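Local coordinates for protein H127A/Y244A mutant of alginate lyase AlyC3 in complex with dimannuronate (Psychromonas sp., PDB 7C8F) that probably cleaves the polysaccharide alginate by beta-elimination, as a family PL7 alginate lyase, here a double mutant holding dimannuronate, at residues E65-L76 / N244-F255. Sequence-based numbering, arbitrary orientation.
Sequences EALVFKMKNDHL and NQFTNGMSEAHF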
# COMPACT_ATOMS: atom_id res chain seq x y z
N GLU B 65 -2.86 -35.92 -22.98
CA GLU B 65 -3.82 -34.93 -22.47
C GLU B 65 -3.17 -33.88 -21.59
O GLU B 65 -3.85 -33.27 -20.75
CB GLU B 65 -5.03 -35.57 -21.78
CG GLU B 65 -5.81 -36.54 -22.69
CD GLU B 65 -7.23 -36.80 -22.23
OE1 GLU B 65 -7.68 -36.20 -21.23
OE2 GLU B 65 -7.92 -37.62 -22.88
N ALA B 66 -1.87 -33.66 -21.74
CA ALA B 66 -1.23 -32.57 -21.01
C ALA B 66 -1.50 -31.25 -21.73
O ALA B 66 -1.49 -31.18 -22.96
CB ALA B 66 0.28 -32.79 -20.92
N LEU B 67 -1.75 -30.21 -20.94
CA LEU B 67 -1.80 -28.85 -21.48
C LEU B 67 -0.37 -28.36 -21.64
O LEU B 67 0.39 -28.28 -20.66
CB LEU B 67 -2.59 -27.96 -20.53
CG LEU B 67 -2.74 -26.49 -20.94
CD1 LEU B 67 -3.39 -26.37 -22.32
CD2 LEU B 67 -3.54 -25.73 -19.88
N VAL B 68 0.01 -28.04 -22.87
CA VAL B 68 1.39 -27.72 -23.22
C VAL B 68 1.53 -26.23 -23.46
O VAL B 68 0.77 -25.65 -24.24
CB VAL B 68 1.84 -28.51 -24.47
CG1 VAL B 68 3.27 -28.12 -24.84
CG2 VAL B 68 1.70 -30.00 -24.20
N PHE B 69 2.49 -25.61 -22.77
CA PHE B 69 2.90 -24.24 -23.02
C PHE B 69 4.34 -24.23 -23.51
O PHE B 69 5.22 -24.83 -22.87
CB PHE B 69 2.86 -23.38 -21.74
CG PHE B 69 1.51 -23.24 -21.11
CD1 PHE B 69 1.00 -24.23 -20.27
CD2 PHE B 69 0.76 -22.09 -21.30
CE1 PHE B 69 -0.22 -24.08 -19.65
CE2 PHE B 69 -0.47 -21.93 -20.68
CZ PHE B 69 -0.97 -22.92 -19.86
N LYS B 70 4.61 -23.51 -24.59
CA LYS B 70 5.97 -23.29 -25.07
C LYS B 70 6.19 -21.81 -25.36
O LYS B 70 5.25 -21.08 -25.67
CB LYS B 70 6.22 -24.08 -26.36
CG LYS B 70 6.03 -25.59 -26.19
CD LYS B 70 5.97 -26.32 -27.53
CE LYS B 70 7.33 -26.86 -27.94
NZ LYS B 70 7.22 -27.66 -29.19
N MET B 71 7.44 -21.37 -25.27
CA MET B 71 7.82 -20.04 -25.72
C MET B 71 9.32 -19.98 -25.92
O MET B 71 10.09 -20.56 -25.15
CB MET B 71 7.39 -18.96 -24.72
CG MET B 71 7.66 -17.52 -25.18
SD MET B 71 7.07 -17.14 -26.85
CE MET B 71 5.36 -17.66 -26.75
N LYS B 72 9.75 -19.23 -26.92
CA LYS B 72 11.16 -18.97 -27.17
C LYS B 72 11.52 -17.52 -26.92
O LYS B 72 10.70 -16.66 -26.98
CB LYS B 72 11.57 -19.39 -28.58
CG LYS B 72 10.90 -18.67 -29.71
CD LYS B 72 11.69 -18.87 -31.01
CE LYS B 72 10.95 -18.31 -32.21
NZ LYS B 72 11.77 -18.25 -33.46
N ASN B 73 12.78 -17.31 -26.62
CA ASN B 73 13.40 -16.03 -26.39
C ASN B 73 13.28 -15.48 -25.00
O ASN B 73 12.34 -15.72 -24.34
CB ASN B 73 13.03 -14.97 -27.44
CG ASN B 73 13.23 -15.45 -28.86
OD1 ASN B 73 14.20 -16.08 -29.18
ND2 ASN B 73 12.31 -15.13 -29.70
N ASP B 74 14.28 -14.73 -24.61
CA ASP B 74 14.37 -14.16 -23.31
C ASP B 74 13.25 -13.17 -23.09
O ASP B 74 12.95 -12.42 -23.95
CB ASP B 74 15.73 -13.49 -23.14
CG ASP B 74 16.13 -13.27 -21.71
OD1 ASP B 74 15.57 -13.89 -20.84
OD2 ASP B 74 17.04 -12.50 -21.46
N HIS B 75 12.64 -13.24 -21.91
CA HIS B 75 11.61 -12.31 -21.45
C HIS B 75 10.27 -12.46 -22.16
O HIS B 75 9.36 -11.65 -21.93
CB HIS B 75 12.08 -10.85 -21.48
CG HIS B 75 13.41 -10.64 -20.83
ND1 HIS B 75 14.50 -10.14 -21.50
CD2 HIS B 75 13.82 -10.89 -19.56
CE1 HIS B 75 15.53 -10.08 -20.68
NE2 HIS B 75 15.15 -10.52 -19.49
N LEU B 76 10.12 -13.46 -23.02
CA LEU B 76 8.82 -13.71 -23.61
C LEU B 76 8.05 -14.72 -22.76
O LEU B 76 8.63 -15.47 -21.96
CB LEU B 76 8.95 -14.18 -25.07
CG LEU B 76 9.53 -13.15 -26.05
CD1 LEU B 76 9.31 -13.57 -27.50
CD2 LEU B 76 8.93 -11.76 -25.81
N ASN B 244 10.19 -16.90 -19.79
CA ASN B 244 11.60 -17.24 -19.98
C ASN B 244 12.50 -16.21 -19.32
O ASN B 244 12.41 -15.01 -19.62
CB ASN B 244 11.94 -17.29 -21.47
CG ASN B 244 11.23 -18.39 -22.20
OD1 ASN B 244 10.71 -19.33 -21.59
ND2 ASN B 244 11.21 -18.30 -23.52
N GLN B 245 13.37 -16.69 -18.43
CA GLN B 245 14.49 -15.90 -17.96
C GLN B 245 15.79 -16.60 -18.36
O GLN B 245 16.59 -17.00 -17.51
CB GLN B 245 14.39 -15.65 -16.45
CG GLN B 245 13.19 -14.75 -16.05
CD GLN B 245 11.92 -15.52 -15.69
OE1 GLN B 245 11.97 -16.67 -15.24
NE2 GLN B 245 10.76 -14.88 -15.87
N PHE B 246 15.96 -16.79 -19.67
CA PHE B 246 17.15 -17.39 -20.26
C PHE B 246 17.12 -17.00 -21.73
O PHE B 246 16.06 -16.62 -22.26
CB PHE B 246 17.17 -18.91 -20.08
CG PHE B 246 16.11 -19.63 -20.87
CD1 PHE B 246 14.81 -19.72 -20.40
CD2 PHE B 246 16.41 -20.21 -22.10
CE1 PHE B 246 13.85 -20.38 -21.12
CE2 PHE B 246 15.44 -20.86 -22.83
CZ PHE B 246 14.15 -20.95 -22.34
N THR B 247 18.27 -17.08 -22.39
CA THR B 247 18.38 -16.59 -23.76
C THR B 247 18.53 -17.73 -24.77
O THR B 247 18.98 -18.83 -24.45
CB THR B 247 19.53 -15.59 -23.94
OG1 THR B 247 20.78 -16.28 -24.03
CG2 THR B 247 19.58 -14.59 -22.79
N ASN B 248 18.13 -17.43 -26.00
CA ASN B 248 18.48 -18.22 -27.19
C ASN B 248 17.90 -19.64 -27.16
O ASN B 248 18.48 -20.56 -27.75
CB ASN B 248 20.00 -18.27 -27.42
CG ASN B 248 20.60 -16.89 -27.61
OD1 ASN B 248 21.46 -16.46 -26.85
ND2 ASN B 248 20.15 -16.19 -28.65
N GLY B 249 16.75 -19.84 -26.52
CA GLY B 249 16.17 -21.16 -26.43
C GLY B 249 14.67 -21.14 -26.26
O GLY B 249 14.05 -20.08 -26.11
N MET B 250 14.08 -22.34 -26.25
CA MET B 250 12.64 -22.50 -26.10
C MET B 250 12.32 -23.33 -24.87
O MET B 250 12.91 -24.40 -24.66
CB MET B 250 12.00 -23.15 -27.33
CG MET B 250 10.48 -23.10 -27.24
SD MET B 250 9.63 -23.88 -28.61
CE MET B 250 10.00 -22.73 -29.93
N SER B 251 11.40 -22.84 -24.06
CA SER B 251 10.92 -23.58 -22.90
C SER B 251 9.67 -24.36 -23.28
O SER B 251 8.97 -24.04 -24.24
CB SER B 251 10.57 -22.60 -21.78
OG SER B 251 9.57 -21.71 -22.24
N GLU B 252 9.38 -25.39 -22.48
CA GLU B 252 8.24 -26.26 -22.72
C GLU B 252 7.81 -26.84 -21.39
O GLU B 252 8.61 -27.51 -20.72
CB GLU B 252 8.58 -27.37 -23.71
CG GLU B 252 7.44 -28.33 -23.94
CD GLU B 252 7.71 -29.31 -25.07
OE1 GLU B 252 8.72 -29.12 -25.79
OE2 GLU B 252 6.92 -30.26 -25.23
N ALA B 253 6.57 -26.58 -20.99
CA ALA B 253 5.99 -27.13 -19.78
C ALA B 253 4.73 -27.92 -20.13
O ALA B 253 3.90 -27.46 -20.93
CB ALA B 253 5.63 -26.03 -18.78
N HIS B 254 4.59 -29.10 -19.53
CA HIS B 254 3.43 -29.96 -19.70
C HIS B 254 2.65 -30.00 -18.39
O HIS B 254 3.19 -30.42 -17.36
CB HIS B 254 3.84 -31.37 -20.13
CG HIS B 254 4.37 -31.43 -21.53
ND1 HIS B 254 4.41 -32.60 -22.26
CD2 HIS B 254 4.87 -30.47 -22.34
CE1 HIS B 254 4.92 -32.36 -23.45
NE2 HIS B 254 5.21 -31.07 -23.53
N PHE B 255 1.40 -29.55 -18.42
CA PHE B 255 0.54 -29.54 -17.24
C PHE B 255 -0.46 -30.69 -17.36
O PHE B 255 -1.40 -30.62 -18.15
CB PHE B 255 -0.24 -28.22 -17.16
CG PHE B 255 0.57 -27.04 -16.66
CD1 PHE B 255 1.55 -26.45 -17.45
CD2 PHE B 255 0.29 -26.47 -15.43
CE1 PHE B 255 2.27 -25.34 -17.00
CE2 PHE B 255 1.00 -25.35 -14.97
CZ PHE B 255 1.99 -24.79 -15.76
O HOH W 1 5.93 -29.73 -28.13
O HOH W 2 16.95 -14.71 -26.46
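Strands 67-72 and 250-255 run antiparallel (axes 4.5 Å apart, 171°), with Leu-67/Phe-255, Phe-69/Ala-253 and Met-71/Ser-251 as hydrogen-bonded pairs and Asn-73 N bonding Gly-249 O beyond them. On the face bearing Phe-69, its ring edge meets the face of the Phe-255 ring in an offset edge-to-face pair, planes at 68°. On the other face, Val-68 CG2 sits 3.8 Å from the His-254 ring centroid, a CH-pi contact; His-254 NE2 donates to the anti lone pair of Glu-252 OE2. Lys-70 NZ makes a long salt bridge to Glu-252 OE1 (4.0 Å), and a water joins NZ to OE2. With CG beside its backbone N (chi1 -66°), Asn-244 sends ND2 to Met-71 O (3.0 Å) and Asn-73 O (2.9 Å), both in its amide plane, while OD1 accepts from Ser-251 OG (2.7 Å). An alanine here would remove all three bonds and probably leave the 73-76 turn less firmly held. Strand 58-60 flanks 67-72 and strand 93-103 flanks 250-264, while Val-242 and strand 119-129 of the second sheet pack against the Phe-69 face, as in a beta-jelly-roll sandwich.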